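Local coordinates for putative glycoside hydrolase (Bacteroides thetaiotaomicron VPI-5482, PDB 3HBZ), which is of uncertain function but binds calcium and, as a putative glycoside hydrolase, may take part in carbohydrate metabolism, at residues 98-102 against 331-336. Sequence-based numbering, arbitrary orientation.
With CA (calcium ion), chain B; NA (sodium ion), chain D.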
loop_
_atom_site.group_PDB
_atom_site.type_symbol
_atom_site.label_atom_id
_atom_site.label_comp_id
_atom_site.label_asym_id
_atom_site.label_seq_id
_atom_site.Cartn_x
_atom_site.Cartn_y
_atom_site.Cartn_z
ATOM N N THR A 98 -0.608 -5.912 -13.371
ATOM C CA THR A 98 -1.745 -5.118 -13.893
ATOM C C THR A 98 -3.106 -5.844 -13.918
ATOM O O THR A 98 -4.097 -5.265 -14.369
ATOM C CB THR A 98 -1.468 -4.596 -15.326
ATOM O OG1 THR A 98 -1.451 -5.690 -16.264
ATOM C CG2 THR A 98 -0.149 -3.810 -15.372
ATOM N N ILE A 99 -3.145 -7.084 -13.433
ATOM C CA ILE A 99 -4.367 -7.897 -13.431
ATOM C C ILE A 99 -4.606 -8.338 -12.000
ATOM O O ILE A 99 -3.775 -9.036 -11.435
ATOM C CB ILE A 99 -4.242 -9.140 -14.357
ATOM C CG1 ILE A 99 -3.908 -8.735 -15.797
ATOM C CG2 ILE A 99 -5.510 -10.027 -14.300
ATOM C CD1 ILE A 99 -5.057 -8.259 -16.613
ATOM N N TYR A 100 -5.741 -7.955 -11.419
ATOM C CA TYR A 100 -5.966 -8.120 -9.979
ATOM C C TYR A 100 -7.241 -8.891 -9.706
ATOM O O TYR A 100 -8.330 -8.376 -9.910
ATOM C CB TYR A 100 -6.075 -6.749 -9.319
ATOM C CG TYR A 100 -5.041 -5.758 -9.807
ATOM C CD1 TYR A 100 -3.692 -6.040 -9.717
ATOM C CD2 TYR A 100 -5.422 -4.545 -10.358
ATOM C CE1 TYR A 100 -2.740 -5.143 -10.161
ATOM C CE2 TYR A 100 -4.484 -3.640 -10.821
ATOM C CZ TYR A 100 -3.146 -3.924 -10.707
ATOM O OH TYR A 100 -2.215 -2.995 -11.148
ATOM N N ASN A 101 -7.102 -10.118 -9.222
ATOM C CA ASN A 101 -8.255 -10.964 -8.921
ATOM C C ASN A 101 -8.506 -11.145 -7.407
ATOM O O ASN A 101 -9.481 -11.763 -6.987
ATOM C CB ASN A 101 -8.070 -12.313 -9.629
ATOM C CG ASN A 101 -8.388 -12.230 -11.133
ATOM O OD1 ASN A 101 -9.504 -11.952 -11.517
ATOM N ND2 ASN A 101 -7.406 -12.484 -11.966
ATOM N N PHE A 102 -7.596 -10.609 -6.603
ATOM C CA PHE A 102 -7.724 -10.560 -5.158
ATOM C C PHE A 102 -7.864 -11.919 -4.490
ATOM O O PHE A 102 -8.540 -12.037 -3.457
ATOM C CB PHE A 102 -8.835 -9.565 -4.778
ATOM C CG PHE A 102 -8.558 -8.179 -5.295
ATOM C CD1 PHE A 102 -7.604 -7.401 -4.685
ATOM C CD2 PHE A 102 -9.111 -7.720 -6.480
ATOM C CE1 PHE A 102 -7.275 -6.151 -5.200
ATOM C CE2 PHE A 102 -8.779 -6.472 -6.980
ATOM C CZ PHE A 102 -7.854 -5.703 -6.325
ATOM N N ILE A 331 -14.506 -5.147 -4.201
ATOM C CA ILE A 331 -13.821 -4.923 -5.462
ATOM C C ILE A 331 -13.344 -6.241 -6.002
ATOM O O ILE A 331 -12.842 -7.072 -5.235
ATOM C CB ILE A 331 -12.600 -3.981 -5.278
ATOM C CG1 ILE A 331 -13.028 -2.536 -4.919
ATOM C CG2 ILE A 331 -11.687 -4.020 -6.484
ATOM C CD1 ILE A 331 -13.655 -1.736 -6.095
ATOM N N ASP A 332 -13.544 -6.477 -7.303
ATOM C CA ASP A 332 -13.008 -7.668 -7.927
ATOM C C ASP A 332 -12.710 -7.464 -9.410
ATOM O O ASP A 332 -13.243 -6.543 -10.049
ATOM C CB ASP A 332 -13.959 -8.853 -7.742
ATOM C CG ASP A 332 -13.217 -10.215 -7.680
ATOM O OD1 ASP A 332 -11.973 -10.216 -7.791
ATOM O OD2 ASP A 332 -13.883 -11.275 -7.538
ATOM N N GLU A 333 -11.849 -8.336 -9.944
ATOM C CA GLU A 333 -11.543 -8.404 -11.392
ATOM C C GLU A 333 -11.099 -7.048 -11.960
ATOM O O GLU A 333 -11.671 -6.536 -12.931
ATOM C CB GLU A 333 -12.751 -8.929 -12.177
ATOM C CG GLU A 333 -13.137 -10.349 -11.835
ATOM C CD GLU A 333 -14.253 -10.930 -12.724
ATOM O OE1 GLU A 333 -14.732 -10.240 -13.652
ATOM O OE2 GLU A 333 -14.646 -12.104 -12.499
ATOM N N VAL A 334 -10.057 -6.470 -11.379
ATOM C CA VAL A 334 -9.640 -5.147 -11.798
ATOM C C VAL A 334 -8.488 -5.324 -12.768
ATOM O O VAL A 334 -7.685 -6.248 -12.629
ATOM C CB VAL A 334 -9.167 -4.270 -10.576
ATOM C CG1 VAL A 334 -8.674 -2.906 -11.017
ATOM C CG2 VAL A 334 -10.301 -4.110 -9.592
ATOM N N GLU A 335 -8.374 -4.384 -13.699
ATOM C CA GLU A 335 -7.263 -4.353 -14.616
ATOM C C GLU A 335 -6.727 -2.945 -14.807
ATOM O O GLU A 335 -7.475 -2.005 -15.068
ATOM C CB GLU A 335 -7.686 -4.948 -15.991
ATOM C CG GLU A 335 -6.498 -5.140 -16.845
ATOM C CD GLU A 335 -6.758 -5.871 -18.146
ATOM O OE1 GLU A 335 -7.929 -6.178 -18.457
ATOM O OE2 GLU A 335 -5.751 -6.129 -18.845
ATOM N N LEU A 336 -5.415 -2.797 -14.729
ATOM C CA LEU A 336 -4.753 -1.585 -15.238
ATOM C C LEU A 336 -4.414 -1.782 -16.727
ATOM O O LEU A 336 -3.504 -2.548 -17.088
ATOM C CB LEU A 336 -3.490 -1.311 -14.406
ATOM C CG LEU A 336 -2.716 -0.059 -14.804
ATOM C CD1 LEU A 336 -3.602 1.192 -14.743
ATOM C CD2 LEU A 336 -1.426 0.043 -13.910
HETATM CA CA CA B . -11.649 -12.652 -7.451
HETATM NA NA NA D . -2.105 -10.588 -10.742
HETATM O O HOH W 1 -11.456 -12.880 -9.803
HETATM O O HOH W 2 -4.395 -11.210 -9.263
HETATM O O HOH W 3 -1.505 -12.557 -9.206
HETATM O O HOH W 4 -3.086 -12.369 -12.620
HETATM O O HOH W 5 0.021 -10.777 -11.126
#
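An antiparallel strand pair with a calcium site at one end joins I99 and Y100 to V334 and E335 in the putative carbohydrate-metabolism domain, where the short strand 99-100 pairs with strand 328-338. Register and bonding agree: Y100 and V334 form a hydrogen-bonded pair, Y100 N to V334 O at 2.9 Å and V334 N to Y100 O at 3.0 Å, the latter in the carbonyl plane, and L336 N extends the ladder to T98 O. I99 and E335 make the non-hydrogen-bonded pair; on the opposite face from Y100 and V334, I99 CD1 lies along the E335 chain, 3.4 Å from CG. I99 O, turned away from the partner strand, binds sodium together with E116 and waters.

The Y100 ring presents CD2 to V334 CG1 at 3.7 Å and has V334 CB at its edge, in plane. With CG anti to the carbonyl carbon (chi1 -43°), the ring swings back over T98 C, and OH reaches L336 CB while bonding A97 O. Cutting this side chain back to an alanine is likely to open a gap beside V334 CG1 and L336 CB and leave A97 O without its hydroxyl partner. F102 brings CE2 within 3.8 Å of both I331 CG2 and V334 CG2, the latter at the ring edge.

Beyond the ladder, calcium is bound by N101 O (2.4 Å) and, bidentately, by D332 OD1 (2.5 Å) and OD2 (2.6 Å); E103, T155 and K157 complete the protein ligands. One water links the ion to N101 OD1. E333 N meets D332 OD1 from above the carboxylate plane (44° out), which together with K154 N on OD2 would help fix the carboxylate's rotation. Such shared coordination characterises a calcium site built from backbone carbonyls and acidic side chains, here at the corner the chain turns at E333.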